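Local atomic coordinates of farnesyl diphosphate phosphatase YisP (Bacillus subtilis subsp. subtilis, PDB entry 3WE9), a protein that hydrolyses farnesyl diphosphate to farnesol and diphosphate, a reaction involved in biofilm formation, using a fold of the phytoene/squalene synthase family. Residues A[41-46]-A[137-142]; A[238-243]-A[260-265]. All coordinates share one frame; numbering follows the deposited sequence.

Contact 1 (A[41-46]-A[137-142]); sequences RQASWA and LPILTR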
ATOM      1  N   ARG A  41     -10.391  13.128   0.908  1.00 19.59           N
ATOM      2  CA  ARG A  41     -10.808  11.721   0.935  1.00 20.26           C
ATOM      3  C   ARG A  41     -11.141  11.212  -0.465  1.00 22.01           C
ATOM      4  O   ARG A  41     -10.608  10.194  -0.923  1.00 19.91           O
ATOM      5  CB  ARG A  41     -12.039  11.568   1.838  1.00 22.71           C
ATOM      6  CG  ARG A  41     -12.518  10.135   2.063  1.00 24.43           C
ATOM      7  CD  ARG A  41     -13.855  10.144   2.798  1.00 28.46           C
ATOM      8  NE  ARG A  41     -13.828  11.066   3.932  1.00 31.08           N
ATOM      9  CZ  ARG A  41     -14.881  11.753   4.368  1.00 32.30           C
ATOM     10  NH1 ARG A  41     -16.058  11.624   3.770  1.00 33.02           N
ATOM     11  NH2 ARG A  41     -14.752  12.583   5.391  1.00 32.04           N
ATOM     12  N   GLN A  42     -12.031  11.926  -1.144  1.00 22.27           N
ATOM     13  CA  GLN A  42     -12.435  11.533  -2.485  1.00 23.26           C
ATOM     14  C   GLN A  42     -11.261  11.548  -3.450  1.00 22.29           C
ATOM     15  O   GLN A  42     -11.142  10.672  -4.310  1.00 19.41           O
ATOM     16  CB  GLN A  42     -13.572  12.439  -2.971  1.00 24.99           C
ATOM     17  CG  GLN A  42     -14.846  12.223  -2.161  1.00 30.39           C
ATOM     18  CD  GLN A  42     -16.062  12.903  -2.754  1.00 33.06           C
ATOM     19  OE1 GLN A  42     -17.198  12.529  -2.459  1.00 36.75           O
ATOM     20  NE2 GLN A  42     -15.832  13.908  -3.584  1.00 31.65           N
ATOM     21  N   ALA A  43     -10.380  12.530  -3.296  1.00 20.84           N
ATOM     22  CA  ALA A  43      -9.200  12.623  -4.149  1.00 18.65           C
ATOM     23  C   ALA A  43      -8.351  11.367  -3.947  1.00 18.54           C
ATOM     24  O   ALA A  43      -7.826  10.800  -4.901  1.00 18.26           O
ATOM     25  CB  ALA A  43      -8.388  13.869  -3.788  1.00 20.30           C
ATOM     26  N   SER A  44      -8.219  10.939  -2.697  1.00 16.81           N
ATOM     27  CA  SER A  44      -7.435   9.746  -2.387  1.00 19.97           C
ATOM     28  C   SER A  44      -8.068   8.515  -3.029  1.00 19.49           C
ATOM     29  O   SER A  44      -7.358   7.636  -3.516  1.00 19.72           O
ATOM     30  CB  SER A  44      -7.331   9.545  -0.874  1.00 20.62           C
ATOM     31  OG  SER A  44      -6.564  10.583  -0.290  1.00 31.23           O
ATOM     32  N   TRP A  45      -9.397   8.445  -3.010  1.00 18.33           N
ATOM     33  CA  TRP A  45     -10.087   7.314  -3.624  1.00 19.68           C
ATOM     34  C   TRP A  45      -9.707   7.253  -5.099  1.00 20.59           C
ATOM     35  O   TRP A  45      -9.403   6.188  -5.630  1.00 22.03           O
ATOM     36  CB  TRP A  45     -11.606   7.466  -3.530  1.00 19.26           C
ATOM     37  CG  TRP A  45     -12.194   7.420  -2.148  1.00 17.82           C
ATOM     38  CD1 TRP A  45     -11.600   6.969  -1.003  1.00 18.37           C
ATOM     39  CD2 TRP A  45     -13.517   7.818  -1.786  1.00 19.62           C
ATOM     40  NE1 TRP A  45     -12.477   7.066   0.055  1.00 20.29           N
ATOM     41  CE2 TRP A  45     -13.663   7.583  -0.401  1.00 20.40           C
ATOM     42  CE3 TRP A  45     -14.599   8.350  -2.501  1.00 19.92           C
ATOM     43  CZ2 TRP A  45     -14.853   7.863   0.287  1.00 23.69           C
ATOM     44  CZ3 TRP A  45     -15.780   8.630  -1.820  1.00 23.91           C
ATOM     45  CH2 TRP A  45     -15.895   8.385  -0.437  1.00 24.10           C
ATOM     46  N   ALA A  46      -9.731   8.408  -5.758  1.00 21.54           N
ATOM     47  CA  ALA A  46      -9.398   8.492  -7.175  1.00 22.53           C
ATOM     48  C   ALA A  46      -7.989   7.981  -7.442  1.00 24.05           C
ATOM     49  O   ALA A  46      -7.767   7.192  -8.366  1.00 25.21           O
ATOM     50  CB  ALA A  46      -9.535   9.948  -7.665  1.00 22.59           C
ATOM     51  N   LEU A 137       0.950  12.487  -1.625  1.00 17.75           N
ATOM     52  CA  LEU A 137       1.567  13.560  -0.841  1.00 20.64           C
ATOM     53  C   LEU A 137       0.848  14.911  -0.868  1.00 19.83           C
ATOM     54  O   LEU A 137       0.567  15.489   0.184  1.00 20.33           O
ATOM     55  CB  LEU A 137       3.032  13.748  -1.256  1.00 20.45           C
ATOM     56  CG  LEU A 137       3.847  14.755  -0.436  1.00 22.99           C
ATOM     57  CD1 LEU A 137       3.834  14.361   1.033  1.00 21.05           C
ATOM     58  CD2 LEU A 137       5.277  14.807  -0.962  1.00 24.47           C
ATOM     59  N   PRO A 138       0.549  15.436  -2.067  1.00 21.93           N
ATOM     60  CA  PRO A 138      -0.136  16.734  -2.158  1.00 22.36           C
ATOM     61  C   PRO A 138      -1.519  16.741  -1.509  1.00 22.10           C
ATOM     62  O   PRO A 138      -2.038  17.796  -1.137  1.00 20.98           O
ATOM     63  CB  PRO A 138      -0.207  16.984  -3.663  1.00 22.87           C
ATOM     64  CG  PRO A 138       0.984  16.240  -4.189  1.00 23.00           C
ATOM     65  CD  PRO A 138       0.928  14.956  -3.407  1.00 21.74           C
ATOM     66  N   ILE A 139      -2.112  15.562  -1.377  1.00 18.64           N
ATOM     67  CA  ILE A 139      -3.426  15.435  -0.762  1.00 18.23           C
ATOM     68  C   ILE A 139      -3.291  15.403   0.764  1.00 18.90           C
ATOM     69  O   ILE A 139      -4.108  15.972   1.488  1.00 18.90           O
ATOM     70  CB  ILE A 139      -4.127  14.144  -1.255  1.00 18.24           C
ATOM     71  CG1 ILE A 139      -4.384  14.244  -2.766  1.00 16.78           C
ATOM     72  CG2 ILE A 139      -5.429  13.924  -0.489  1.00 18.50           C
ATOM     73  CD1 ILE A 139      -4.926  12.969  -3.403  1.00 17.44           C
ATOM     74  N   LEU A 140      -2.237  14.751   1.244  1.00 18.09           N
ATOM     75  CA  LEU A 140      -1.994  14.625   2.677  1.00 18.19           C
ATOM     76  C   LEU A 140      -1.466  15.909   3.317  1.00 20.96           C
ATOM     77  O   LEU A 140      -1.674  16.148   4.507  1.00 21.77           O
ATOM     78  CB  LEU A 140      -1.001  13.485   2.933  1.00 17.77           C
ATOM     79  CG  LEU A 140      -1.422  12.139   2.338  1.00 18.78           C
ATOM     80  CD1 LEU A 140      -0.303  11.101   2.519  1.00 20.46           C
ATOM     81  CD2 LEU A 140      -2.707  11.679   3.012  1.00 20.95           C
ATOM     82  N   THR A 141      -0.780  16.737   2.539  1.00 21.86           N
ATOM     83  CA  THR A 141      -0.247  17.970   3.102  1.00 26.56           C
ATOM     84  C   THR A 141      -0.076  19.081   2.086  1.00 27.20           C
ATOM     85  O   THR A 141       0.422  18.862   0.988  1.00 25.84           O
ATOM     86  CB  THR A 141       1.122  17.744   3.797  1.00 25.99           C
ATOM     87  OG1 THR A 141       1.548  18.970   4.404  1.00 31.14           O
ATOM     88  CG2 THR A 141       2.175  17.316   2.790  1.00 24.12           C
ATOM     89  N   ARG A 142      -0.487  20.279   2.484  1.00 31.60           N
ATOM     90  CA  ARG A 142      -0.397  21.458   1.642  1.00 36.10           C
ATOM     91  C   ARG A 142       0.884  22.263   1.873  1.00 37.96           C
ATOM     92  O   ARG A 142       1.370  22.928   0.961  1.00 39.79           O
ATOM     93  CB  ARG A 142      -1.616  22.361   1.877  1.00 38.94           C
ATOM     94  CG  ARG A 142      -1.947  22.627   3.353  1.00 42.10           C
ATOM     95  CD  ARG A 142      -2.831  23.877   3.488  1.00 45.02           C
ATOM     96  NE  ARG A 142      -3.359  24.082   4.837  1.00 46.51           N
ATOM     97  CZ  ARG A 142      -4.564  23.681   5.237  1.00 47.86           C
ATOM     98  NH1 ARG A 142      -5.370  23.053   4.392  1.00 48.81           N
ATOM     99  NH2 ARG A 142      -4.969  23.914   6.479  1.00 46.90           N
TER

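Contact 2 (A[238-243]-A[260-265]); sequences LHLHRA and FALTET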
ATOM      1  N   LEU A 238      -0.516   3.257   9.577  1.00 17.66           N
ATOM      2  CA  LEU A 238       0.612   2.691  10.299  1.00 20.08           C
ATOM      3  C   LEU A 238       0.166   1.559  11.226  1.00 21.07           C
ATOM      4  O   LEU A 238       0.708   0.455  11.177  1.00 20.07           O
ATOM      5  CB  LEU A 238       1.310   3.782  11.116  1.00 21.48           C
ATOM      6  CG  LEU A 238       2.133   4.785  10.303  1.00 24.30           C
ATOM      7  CD1 LEU A 238       2.621   5.914  11.209  1.00 27.07           C
ATOM      8  CD2 LEU A 238       3.310   4.064   9.662  1.00 24.39           C
ATOM      9  N   HIS A 239      -0.823   1.842  12.068  1.00 21.71           N
ATOM     10  CA  HIS A 239      -1.336   0.847  13.014  1.00 23.06           C
ATOM     11  C   HIS A 239      -1.903  -0.393  12.335  1.00 20.62           C
ATOM     12  O   HIS A 239      -1.662  -1.517  12.777  1.00 20.68           O
ATOM     13  CB  HIS A 239      -2.426   1.469  13.893  1.00 27.24           C
ATOM     14  CG  HIS A 239      -1.897   2.269  15.042  1.00 31.37           C
ATOM     15  ND1 HIS A 239      -0.951   3.260  14.888  1.00 34.86           N
ATOM     16  CD2 HIS A 239      -2.179   2.220  16.366  1.00 33.03           C
ATOM     17  CE1 HIS A 239      -0.673   3.786  16.068  1.00 35.46           C
ATOM     18  NE2 HIS A 239      -1.404   3.173  16.982  1.00 35.06           N
ATOM     19  N   LEU A 240      -2.661  -0.185  11.264  1.00 19.03           N
ATOM     20  CA  LEU A 240      -3.286  -1.283  10.539  1.00 18.94           C
ATOM     21  C   LEU A 240      -2.290  -2.246   9.906  1.00 18.68           C
ATOM     22  O   LEU A 240      -2.459  -3.461   9.990  1.00 17.84           O
ATOM     23  CB  LEU A 240      -4.222  -0.738   9.454  1.00 20.38           C
ATOM     24  CG  LEU A 240      -5.486  -0.033   9.965  1.00 24.16           C
ATOM     25  CD1 LEU A 240      -6.220   0.632   8.804  1.00 23.04           C
ATOM     26  CD2 LEU A 240      -6.384  -1.048  10.663  1.00 20.80           C
ATOM     27  N   HIS A 241      -1.252  -1.705   9.277  1.00 16.53           N
ATOM     28  CA  HIS A 241      -0.267  -2.552   8.617  1.00 17.83           C
ATOM     29  C   HIS A 241       0.690  -3.224   9.583  1.00 18.22           C
ATOM     30  O   HIS A 241       1.194  -4.308   9.301  1.00 16.81           O
ATOM     31  CB  HIS A 241       0.432  -1.745   7.525  1.00 16.41           C
ATOM     32  CG  HIS A 241      -0.498  -1.370   6.416  1.00 14.49           C
ATOM     33  ND1 HIS A 241      -0.893  -2.269   5.448  1.00 17.20           N
ATOM     34  CD2 HIS A 241      -1.238  -0.254   6.212  1.00 12.24           C
ATOM     35  CE1 HIS A 241      -1.835  -1.727   4.699  1.00 13.78           C
ATOM     36  NE2 HIS A 241      -2.065  -0.505   5.142  1.00 17.97           N
ATOM     37  N   ARG A 242       0.927  -2.602  10.735  1.00 20.31           N
ATOM     38  CA  ARG A 242       1.762  -3.248  11.738  1.00 20.39           C
ATOM     39  C   ARG A 242       0.946  -4.428  12.265  1.00 19.84           C
ATOM     40  O   ARG A 242       1.470  -5.525  12.468  1.00 20.35           O
ATOM     41  CB  ARG A 242       2.085  -2.302  12.900  1.00 22.57           C
ATOM     42  CG  ARG A 242       3.337  -1.478  12.691  1.00 28.48           C
ATOM     43  CD  ARG A 242       3.823  -0.861  13.994  1.00 32.55           C
ATOM     44  NE  ARG A 242       5.079  -0.141  13.810  1.00 37.32           N
ATOM     45  CZ  ARG A 242       5.174   1.174  13.630  1.00 38.50           C
ATOM     46  NH1 ARG A 242       4.079   1.927  13.612  1.00 39.30           N
ATOM     47  NH2 ARG A 242       6.367   1.734  13.471  1.00 34.66           N
ATOM     48  N   ALA A 243      -0.347  -4.190  12.473  1.00 18.02           N
ATOM     49  CA  ALA A 243      -1.253  -5.217  12.974  1.00 18.46           C
ATOM     50  C   ALA A 243      -1.341  -6.396  12.005  1.00 18.34           C
ATOM     51  O   ALA A 243      -1.481  -7.545  12.426  1.00 17.12           O
ATOM     52  CB  ALA A 243      -2.639  -4.624  13.208  1.00 19.30           C
ATOM     53  N   PHE A 260      -3.770 -13.099   4.245  1.00 27.35           N
ATOM     54  CA  PHE A 260      -4.086 -12.432   5.501  1.00 28.16           C
ATOM     55  C   PHE A 260      -4.573 -11.005   5.372  1.00 26.86           C
ATOM     56  O   PHE A 260      -4.003 -10.209   4.638  1.00 25.41           O
ATOM     57  CB  PHE A 260      -2.878 -12.467   6.432  1.00 29.82           C
ATOM     58  CG  PHE A 260      -2.643 -13.806   7.044  1.00 32.29           C
ATOM     59  CD1 PHE A 260      -2.354 -14.907   6.246  1.00 31.39           C
ATOM     60  CD2 PHE A 260      -2.762 -13.982   8.415  1.00 35.11           C
ATOM     61  CE1 PHE A 260      -2.188 -16.167   6.801  1.00 31.66           C
ATOM     62  CE2 PHE A 260      -2.598 -15.234   8.976  1.00 35.04           C
ATOM     63  CZ  PHE A 260      -2.312 -16.335   8.165  1.00 34.73           C
ATOM     64  N   ALA A 261      -5.637 -10.696   6.104  1.00 26.60           N
ATOM     65  CA  ALA A 261      -6.221  -9.362   6.115  1.00 27.22           C
ATOM     66  C   ALA A 261      -6.958  -9.183   7.436  1.00 28.29           C
ATOM     67  O   ALA A 261      -7.422 -10.157   8.032  1.00 27.48           O
ATOM     68  CB  ALA A 261      -7.186  -9.197   4.944  1.00 27.33           C
ATOM     69  N   LEU A 262      -7.058  -7.942   7.900  1.00 27.32           N
ATOM     70  CA  LEU A 262      -7.753  -7.664   9.150  1.00 28.73           C
ATOM     71  C   LEU A 262      -9.258  -7.717   8.910  1.00 30.51           C
ATOM     72  O   LEU A 262      -9.742  -7.254   7.874  1.00 30.83           O
ATOM     73  CB  LEU A 262      -7.372  -6.278   9.677  1.00 26.99           C
ATOM     74  CG  LEU A 262      -5.892  -5.973   9.936  1.00 25.89           C
ATOM     75  CD1 LEU A 262      -5.742  -4.486  10.260  1.00 24.09           C
ATOM     76  CD2 LEU A 262      -5.357  -6.839  11.078  1.00 23.22           C
ATOM     77  N   THR A 263      -9.997  -8.293   9.856  1.00 30.91           N
ATOM     78  CA  THR A 263     -11.451  -8.369   9.725  1.00 32.95           C
ATOM     79  C   THR A 263     -12.020  -7.018  10.150  1.00 32.24           C
ATOM     80  O   THR A 263     -11.305  -6.204  10.730  1.00 31.73           O
ATOM     81  CB  THR A 263     -12.042  -9.455  10.644  1.00 31.70           C
ATOM     82  OG1 THR A 263     -11.780  -9.110  12.010  1.00 31.54           O
ATOM     83  CG2 THR A 263     -11.422 -10.809  10.335  1.00 32.55           C
ATOM     84  N   GLU A 264     -13.297  -6.780   9.866  1.00 35.38           N
ATOM     85  CA  GLU A 264     -13.926  -5.519  10.253  1.00 37.92           C
ATOM     86  C   GLU A 264     -13.755  -5.337  11.757  1.00 36.94           C
ATOM     87  O   GLU A 264     -13.408  -4.255  12.233  1.00 37.23           O
ATOM     88  CB  GLU A 264     -15.422  -5.519   9.913  1.00 41.98           C
ATOM     89  CG  GLU A 264     -15.753  -5.743   8.440  1.00 46.99           C
ATOM     90  CD  GLU A 264     -17.218  -5.476   8.124  1.00 49.88           C
ATOM     91  OE1 GLU A 264     -18.093  -6.030   8.822  1.00 51.15           O
ATOM     92  OE2 GLU A 264     -17.494  -4.711   7.173  1.00 51.51           O
ATOM     93  N   THR A 265     -13.995  -6.413  12.499  1.00 36.54           N
ATOM     94  CA  THR A 265     -13.871  -6.392  13.950  1.00 35.21           C
ATOM     95  C   THR A 265     -12.457  -6.011  14.355  1.00 34.47           C
ATOM     96  O   THR A 265     -12.262  -5.172  15.235  1.00 34.40           O
ATOM     97  CB  THR A 265     -14.212  -7.774  14.565  1.00 36.77           C
ATOM     98  OG1 THR A 265     -15.557  -8.131  14.223  1.00 37.17           O
ATOM     99  CG2 THR A 265     -14.088  -7.733  16.084  1.00 36.86           C
TER

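Contact 1 (A[41-46]-A[137-142])
I139 meets A43 and S44 where two helices of the all-helical isoprenoid synthase fold come together: 41-46 belongs to helix 38-54, and 137-142 holds the last turn of helix 118-140 and the start of the loop behind it. The nearest pair of CA atoms across the contact is S44 CA and I139 CA, 7.1 Å apart, consistent with the small side chains on the helix 38-54 side. About 135 Å² is buried between the segments, and no hydrogen bond crosses.

The apolar part is carried by the longer branch of I139. With CG1 beside the backbone N (chi1 -64°) and the chain extended to CD1 (chi2 173°), the terminal methyl reaches helix 38-54, where I139 CD1 lies 3.6 Å from A43 CB and 3.8 Å from A43 C. F94 of helix 84-94 touches both A43 and I139, and L96 also packs on I139, so the pair is closed into a wider apolar cluster. An alanine in place of I139 would probably open a gap beside A43 and S44 and deprive F94 and L96 of part of their packing surface.

The mixed contact uses the other branch. I139 CG2 approaches S44 OG at 3.5 Å, a methyl against a hydroxyl oxygen without a hydrogen bond. The polar need of this buried hydroxyl is met within its own helix, by Q40 O. Just past I139 the helix ends: T141 is the first residue to leave helical torsions, while T141 N still bonds to L137 O at 3.0 Å.

Contact 2 (A[238-243]-A[260-265])
L262 reaches out of the loop before helix 264-271 and lays its two methyls on L240 and A243 of helix 228-250. It supplies the whole touching surface of segment 260-265; across the contact about 134 Å² is buried, with no hydrogen bond. L240 CA and L262 CA are 7.9 Å apart, so the side chains bridge the gap between backbones.

Both leucines adopt nearly the same shape. In L262, CG stands beside the backbone N (chi1 -57°) and CD1 is extended away from CA (chi2 172°), which carries the two methyls to separate targets. L262 CD1 is 3.5 Å from L240 CD2 and 3.4 Å from L240 O, a methyl beside the carbonyl oxygen as well as against a side chain. L262 CD2 turns the other way along the helix and meets A243 CB at 4.1 Å, a looser fit. L240 answers with CD2, the methyl that is not extended from CA; with CG beside the backbone N (chi1 -69°), it is the branch at CG that brings CD2 to the loop. The two leucine side chains cross obliquely.

The loop leads into the C-terminal helix of this all-helical isoprenoid synthase fold. T263 is its N-cap: the side chain caps a backbone N in the first turn, and E266 OE2 accepts from T263 N, an exchange consistent with a capping box. V267 of that helix touches both L240 and L262, and I270 packs on A243, extending the apolar seam. Next to L262, A261 O takes a hydrogen bond from K247 NZ.

The centres of contact 1 and contact 2 are 22 Å apart, and their nearest atoms, about 10 Å from each other, do not touch. They come in series along the chain: contact 1 closes before contact 2 opens. No helix is shared, since contact 1 pairs helices 38-54 and 118-140 whereas contact 2 joins helix 228-250 to the loop leading into helix 264-271. Among the elements between them, S230 OG of helix 228-250 bonds to L140 O, and helix 145-165 packs on L137 and on L238. Both thus belong to one helical body, joining an N-terminal helix to a mid-chain one in contact 1, and the C-terminal helix to helix 228-250 in contact 2.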